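Local coordinates for protein UV damage endonuclease (Sulfolobus acidocaldarius, PDB 3TC3) that probably nicks DNA at ultraviolet-induced lesions as a manganese-binding endonuclease of the UvdE family, built on a TIM barrel, at residues Ile250-Gln255 against Arg274-Glu279; Asn168-Ser173 against Val203-Trp208. All blocks are in the same frame, centred on the assembly; numbering follows the deposited sequence. Where two conformers were deposited one is given.

Overall arrangement
Along the chain the two contacts follow in series: contact 2 closes before contact 1 opens, so neither nests in nor crosses the other. Contact 2 comes first, bridging the starts of helices 170-181 and 203-213 and closing a loop that includes strand 192-195, one of the eight barrel strands. Contact 1 then spans a shorter loop, from strand 249-252 out to helix 270-279, before the chain re-enters the barrel as strand 283-287. The centres of contacts 1 and 2 lie about 25 Å apart, with no touch between them. Contact 2 is a polar bridge at the surface between outer helices, whereas contact 1 is a buried apolar joint of strand with helix beside the manganese site.

Contact 1 (Ile250-Gln255 against Arg274-Glu279); sequences IDYSEQ and RRFVNE
The ring of Phe-276 receives the edge of Tyr-252 over one face and the end of Ile-250 at its own rim. This edge-to-face pair has centroids 5.1 Å apart and planes inclined at 65°. Tyr-252 CE2 approaches Phe-276 CG to 3.7 Å, and its neighbour CD2 stands above the same face, displaced toward the rim. Ile-250 instead comes in the plane of the phenylalanine, its CD1 3.4 Å from Phe-276 CE2 and almost as near CZ. The two strand residues thus hold the ring from different directions, one over it and one at its edge.

With chi1 at -175°, CG of Phe-276 stands opposite the backbone N, which carries the ring out from helix 270-279 to the strand. Leu-233 of helix 233-241 also touches the Phe-276 side chain, while Leu-237 of that helix packs on Ile-250. The tyrosine is fixed at its far end as well: Tyr-252 OH donates to Glu-254 OE2 over 2.7 Å, reaching that oxygen from above the carboxylate plane. Glu-254 OE2 additionally accepts the backbone N-H of Asn-269, which ties the tyrosine hydroxyl to the loop leading into the helix.

Between Ile-250 and Tyr-252 in sequence, Asp-251 sends its CB away from the helix and binds manganese together with Glu-195, Asp-220 and Glu-288. Such alternation, with a metal ligand on the inner side of a strand and an aliphatic and an aromatic residue under the covering helix, belongs to the beta-alpha-beta units of a metal-dependent TIM barrel.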
loop_
_atom_site.group_PDB
_atom_site.type_symbol
_atom_site.label_atom_id
_atom_site.label_comp_id
_atom_site.label_asym_id
_atom_site.label_seq_id
_atom_site.Cartn_x
_atom_site.Cartn_y
_atom_site.Cartn_z
ATOM N N ILE A 250 -3.108 -7.088 5.544
ATOM C CA ILE A 250 -1.904 -7.880 5.378
ATOM C C ILE A 250 -1.490 -7.882 3.913
ATOM O O ILE A 250 -2.338 -7.758 3.000
ATOM C CB ILE A 250 -1.983 -9.308 5.892
ATOM C CG1 ILE A 250 -2.994 -10.114 5.206
ATOM C CG2 ILE A 250 -2.405 -9.321 7.410
ATOM C CD1 ILE A 250 -3.145 -11.535 5.849
ATOM N N ASP A 251 -0.202 -7.993 3.659
ATOM C CA ASP A 251 0.348 -8.154 2.284
ATOM C C ASP A 251 0.698 -9.594 2.024
ATOM O O ASP A 251 1.522 -10.179 2.789
ATOM C CB ASP A 251 1.595 -7.328 2.064
ATOM C CG ASP A 251 1.337 -5.816 1.918
ATOM O OD1 ASP A 251 0.267 -5.380 1.576
ATOM O OD2 ASP A 251 2.317 -5.065 2.031
ATOM N N TYR A 252 0.041 -10.224 1.049
ATOM C CA TYR A 252 0.266 -11.629 0.761
ATOM C C TYR A 252 1.127 -11.739 -0.492
ATOM O O TYR A 252 0.775 -11.250 -1.569
ATOM C CB TYR A 252 -1.068 -12.391 0.555
ATOM C CG TYR A 252 -0.786 -13.845 0.157
ATOM C CD1 TYR A 252 -0.641 -14.238 -1.215
ATOM C CD2 TYR A 252 -0.678 -14.839 1.127
ATOM C CE1 TYR A 252 -0.390 -15.546 -1.572
ATOM C CE2 TYR A 252 -0.511 -16.126 0.805
ATOM C CZ TYR A 252 -0.289 -16.514 -0.540
ATOM O OH TYR A 252 -0.066 -17.830 -0.795
ATOM N N SER A 253 2.207 -12.473 -0.372
ATOM C CA SER A 253 2.997 -12.865 -1.550
ATOM C C SER A 253 3.594 -14.206 -1.374
ATOM O O SER A 253 3.384 -14.838 -0.354
ATOM C CB SER A 253 4.112 -11.837 -1.864
ATOM O OG SER A 253 4.463 -12.065 -3.248
ATOM N N GLU A 254 4.223 -14.676 -2.464
ATOM C CA GLU A 254 4.910 -15.957 -2.415
ATOM C C GLU A 254 6.226 -15.819 -3.155
ATOM O O GLU A 254 6.383 -14.917 -3.983
ATOM C CB GLU A 254 4.122 -17.075 -3.132
ATOM C CG GLU A 254 2.719 -17.346 -2.528
ATOM C CD GLU A 254 2.011 -18.348 -3.315
ATOM O OE1 GLU A 254 2.658 -19.204 -3.977
ATOM O OE2 GLU A 254 0.789 -18.339 -3.274
ATOM N N GLN A 255 7.107 -16.747 -2.861
ATOM C CA GLN A 255 8.358 -16.818 -3.544
ATOM C C GLN A 255 8.177 -17.315 -4.970
ATOM O O GLN A 255 7.515 -18.341 -5.174
ATOM C CB GLN A 255 9.247 -17.726 -2.697
ATOM C CG GLN A 255 10.563 -18.073 -3.484
ATOM C CD GLN A 255 11.432 -16.852 -3.524
ATOM O OE1 GLN A 255 11.613 -16.172 -2.481
ATOM N NE2 GLN A 255 11.954 -16.515 -4.712
ATOM N N ARG A 274 -4.589 -21.287 0.011
ATOM C CA ARG A 274 -5.525 -22.009 0.916
ATOM C C ARG A 274 -4.864 -22.293 2.271
ATOM O O ARG A 274 -5.510 -22.143 3.331
ATOM C CB ARG A 274 -5.984 -23.311 0.257
ATOM C CG ARG A 274 -6.993 -23.071 -0.828
ATOM C CD ARG A 274 -7.243 -24.388 -1.595
ATOM N NE ARG A 274 -8.296 -24.224 -2.563
ATOM C CZ ARG A 274 -9.580 -24.348 -2.285
ATOM N NH1 ARG A 274 -9.986 -24.603 -1.040
ATOM N NH2 ARG A 274 -10.444 -24.142 -3.281
ATOM N N ARG A 275 -3.608 -22.694 2.309
ATOM C CA ARG A 275 -2.970 -22.988 3.593
ATOM C C ARG A 275 -2.854 -21.734 4.440
ATOM O O ARG A 275 -3.069 -21.751 5.686
ATOM C CB ARG A 275 -1.600 -23.575 3.389
ATOM C CG ARG A 275 -1.542 -25.111 3.556
ATOM C CD ARG A 275 -0.084 -25.593 3.536
ATOM N NE ARG A 275 0.204 -25.999 2.170
ATOM C CZ ARG A 275 0.973 -25.333 1.330
ATOM N NH1 ARG A 275 1.570 -24.202 1.737
ATOM N NH2 ARG A 275 1.134 -25.788 0.076
ATOM N N PHE A 276 -2.587 -20.596 3.791
ATOM C CA PHE A 276 -2.540 -19.354 4.498
ATOM C C PHE A 276 -3.901 -18.940 5.076
ATOM O O PHE A 276 -3.999 -18.512 6.240
ATOM C CB PHE A 276 -2.037 -18.274 3.487
ATOM C CG PHE A 276 -1.829 -16.956 4.127
ATOM C CD1 PHE A 276 -0.627 -16.720 4.836
ATOM C CD2 PHE A 276 -2.767 -15.962 4.022
ATOM C CE1 PHE A 276 -0.359 -15.530 5.420
ATOM C CE2 PHE A 276 -2.499 -14.661 4.678
ATOM C CZ PHE A 276 -1.332 -14.516 5.431
ATOM N N VAL A 277 -4.922 -18.962 4.260
ATOM C CA VAL A 277 -6.199 -18.409 4.740
ATOM C C VAL A 277 -6.807 -19.351 5.810
ATOM O O VAL A 277 -7.653 -18.883 6.562
ATOM C CB VAL A 277 -7.239 -18.182 3.652
ATOM C CG1 VAL A 277 -6.821 -17.036 2.707
ATOM C CG2 VAL A 277 -7.503 -19.386 2.908
ATOM N N ASN A 278 -6.470 -20.643 5.749
ATOM C CA ASN A 278 -7.143 -21.555 6.685
ATOM C C ASN A 278 -6.673 -21.220 8.107
ATOM O O ASN A 278 -7.331 -21.629 9.072
ATOM C CB ASN A 278 -7.049 -23.066 6.260
ATOM C CG ASN A 278 -8.108 -23.460 5.197
ATOM O OD1 ASN A 278 -9.305 -23.389 5.465
ATOM N ND2 ASN A 278 -7.662 -23.850 3.978
ATOM N N GLU A 279 -5.596 -20.460 8.227
ATOM C CA GLU A 279 -4.985 -20.020 9.480
ATOM C C GLU A 279 -5.544 -18.681 10.001
ATOM O O GLU A 279 -5.474 -18.377 11.183
ATOM C CB GLU A 279 -3.460 -19.884 9.281
ATOM C CG GLU A 279 -2.741 -21.162 8.938
ATOM C CD GLU A 279 -2.777 -22.145 10.092
ATOM O OE1 GLU A 279 -2.556 -21.697 11.234
ATOM O OE2 GLU A 279 -3.055 -23.343 9.864
#

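Contact 2 (Asn168-Ser173 against Val203-Trp208); sequences NGKEES and VKDCLW
Two outer helices of the TIM barrel, 170-181 and 203-213, are joined near their N-terminal ends by a salt bridge between Lys-170 and Asp-205. Lys-170 NZ donates to Asp-205 OD2 over 2.8 Å, meeting it on the syn side and only 17° out of the carboxylate plane. The lysine chain is otherwise extended but bends at chi3 (78°), and it crosses the aspartate at about a right angle; Lys-170 CE, next to the bound NZ, lies 3.1 Å from Asp-205 OD2.

A water closes the bridge on the other oxygen: it accepts from Lys-170 NZ at 3.1 Å and donates to Asp-205 OD1 at 2.7 Å. Both carboxylate oxygens are thereby linked to one ammonium group, directly or through the water. Asp-205 OD2 has a further donor in the backbone N of Ser-202, the residue just before helix 203-213. Replacing Asp-205 by alanine is likely to leave the ammonium of Lys-170 without its charged mate, the bridging water without this acceptor and the N-H of Ser-202 without this partner.

Farther along, Trp-208 packs on Leu-174 and Ile-178, adding apolar contact between the same helices. A polar bridge at the surface with apolar packing alongside it here pairs helices in the outer layer of an alpha/beta barrel.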
loop_
_atom_site.group_PDB
_atom_site.type_symbol
_atom_site.label_atom_id
_atom_site.label_comp_id
_atom_site.label_asym_id
_atom_site.label_seq_id
_atom_site.Cartn_x
_atom_site.Cartn_y
_atom_site.Cartn_z
ATOM N N ASN A 168 23.961 3.786 10.720
ATOM C CA ASN A 168 24.322 3.919 12.141
ATOM C C ASN A 168 23.730 2.808 13.008
ATOM O O ASN A 168 23.803 2.897 14.220
ATOM C CB ASN A 168 23.949 5.249 12.789
ATOM C CG ASN A 168 24.453 6.468 12.029
ATOM O OD1 ASN A 168 25.469 6.405 11.353
ATOM N ND2 ASN A 168 23.721 7.587 12.145
ATOM N N GLY A 169 23.160 1.786 12.372
ATOM C CA GLY A 169 22.676 0.597 13.069
ATOM C C GLY A 169 21.154 0.644 13.342
ATOM O O GLY A 169 20.495 1.724 13.256
ATOM N N LYS A 170 20.633 -0.507 13.743
ATOM C CA LYS A 170 19.182 -0.655 13.895
ATOM C C LYS A 170 18.577 0.205 14.958
ATOM O O LYS A 170 17.601 0.890 14.677
ATOM C CB LYS A 170 18.773 -2.124 14.066
ATOM C CG LYS A 170 18.827 -2.857 12.724
ATOM C CD LYS A 170 18.492 -4.339 12.877
ATOM C CE LYS A 170 17.004 -4.527 13.021
ATOM N NZ LYS A 170 16.671 -5.961 13.313
ATOM N N GLU A 171 19.121 0.230 16.180
ATOM C CA GLU A 171 18.472 1.006 17.248
ATOM C C GLU A 171 18.426 2.505 16.945
ATOM O O GLU A 171 17.372 3.107 17.146
ATOM C CB GLU A 171 19.092 0.688 18.647
ATOM C CG GLU A 171 20.310 1.500 18.968
ATOM C CD GLU A 171 20.966 1.171 20.341
ATOM O OE1 GLU A 171 20.495 1.729 21.357
ATOM O OE2 GLU A 171 21.961 0.392 20.393
ATOM N N GLU A 172 19.516 3.078 16.417
ATOM C CA GLU A 172 19.546 4.515 16.022
ATOM C C GLU A 172 18.524 4.764 14.927
ATOM O O GLU A 172 17.859 5.795 14.915
ATOM C CB GLU A 172 20.921 4.936 15.522
ATOM C CG GLU A 172 21.853 5.198 16.754
ATOM C CD GLU A 172 23.146 5.932 16.447
ATOM O OE1 GLU A 172 23.130 6.870 15.616
ATOM O OE2 GLU A 172 24.188 5.571 17.117
ATOM N N SER A 173 18.444 3.781 14.054
ATOM C CA SER A 173 17.538 3.920 12.870
ATOM C C SER A 173 16.084 3.859 13.281
ATOM O O SER A 173 15.235 4.590 12.694
ATOM C CB SER A 173 17.854 2.834 11.834
ATOM O OG SER A 173 19.137 3.087 11.163
ATOM N N VAL A 203 9.099 -7.955 11.827
ATOM C CA VAL A 203 7.866 -7.723 12.591
ATOM C C VAL A 203 8.176 -7.213 14.012
ATOM O O VAL A 203 7.563 -6.237 14.490
ATOM C CB VAL A 203 6.999 -8.943 12.590
ATOM C CG1 VAL A 203 5.756 -8.733 13.487
ATOM C CG2 VAL A 203 6.510 -9.168 11.132
ATOM N N LYS A 204 9.107 -7.870 14.709
ATOM C CA LYS A 204 9.484 -7.446 16.047
ATOM C C LYS A 204 9.874 -5.969 16.075
ATOM O O LYS A 204 9.470 -5.185 16.995
ATOM C CB LYS A 204 10.672 -8.295 16.538
ATOM C CG LYS A 204 11.155 -7.930 17.965
ATOM C CD LYS A 204 12.208 -8.987 18.331
ATOM C CE LYS A 204 12.938 -8.517 19.544
ATOM N NZ LYS A 204 14.152 -9.288 19.853
ATOM N N ASP A 205 10.665 -5.554 15.088
ATOM C CA ASP A 205 11.138 -4.152 15.049
ATOM C C ASP A 205 9.973 -3.186 14.800
ATOM O O ASP A 205 9.831 -2.152 15.432
ATOM C CB ASP A 205 12.146 -4.019 13.908
ATOM C CG ASP A 205 13.460 -4.700 14.204
ATOM O OD1 ASP A 205 13.960 -4.704 15.352
ATOM O OD2 ASP A 205 13.989 -5.278 13.267
ATOM N N CYS A 206 9.073 -3.589 13.899
ATOM C CA CYS A 206 7.874 -2.750 13.643
ATOM C C CYS A 206 6.972 -2.662 14.862
ATOM O O CYS A 206 6.443 -1.568 15.162
ATOM C CB CYS A 206 7.064 -3.281 12.435
ATOM S SG CYS A 206 7.996 -3.151 10.878
ATOM N N LEU A 207 6.894 -3.741 15.619
ATOM C CA LEU A 207 6.042 -3.730 16.835
ATOM C C LEU A 207 6.691 -2.760 17.865
ATOM O O LEU A 207 5.969 -2.078 18.615
ATOM C CB LEU A 207 5.973 -5.133 17.404
ATOM C CG LEU A 207 5.099 -6.079 16.575
ATOM C CD1 LEU A 207 5.141 -7.518 17.160
ATOM C CD2 LEU A 207 3.663 -5.586 16.527
ATOM N N TRP A 208 8.038 -2.673 17.870
ATOM C CA TRP A 208 8.718 -1.765 18.841
ATOM C C TRP A 208 8.344 -0.348 18.505
ATOM O O TRP A 208 8.097 0.490 19.397
ATOM C CB TRP A 208 10.205 -2.047 18.736
ATOM C CG TRP A 208 11.016 -1.393 19.827
ATOM C CD1 TRP A 208 11.350 -1.934 21.072
ATOM C CD2 TRP A 208 11.582 -0.046 19.821
ATOM N NE1 TRP A 208 12.107 -1.049 21.790
ATOM C CE2 TRP A 208 12.310 0.079 21.099
ATOM C CE3 TRP A 208 11.638 1.019 18.881
ATOM C CZ2 TRP A 208 12.970 1.278 21.450
ATOM C CZ3 TRP A 208 12.367 2.201 19.248
ATOM C CH2 TRP A 208 13.012 2.279 20.478
HETATM O O HOH W 1 15.527 -6.703 16.132
#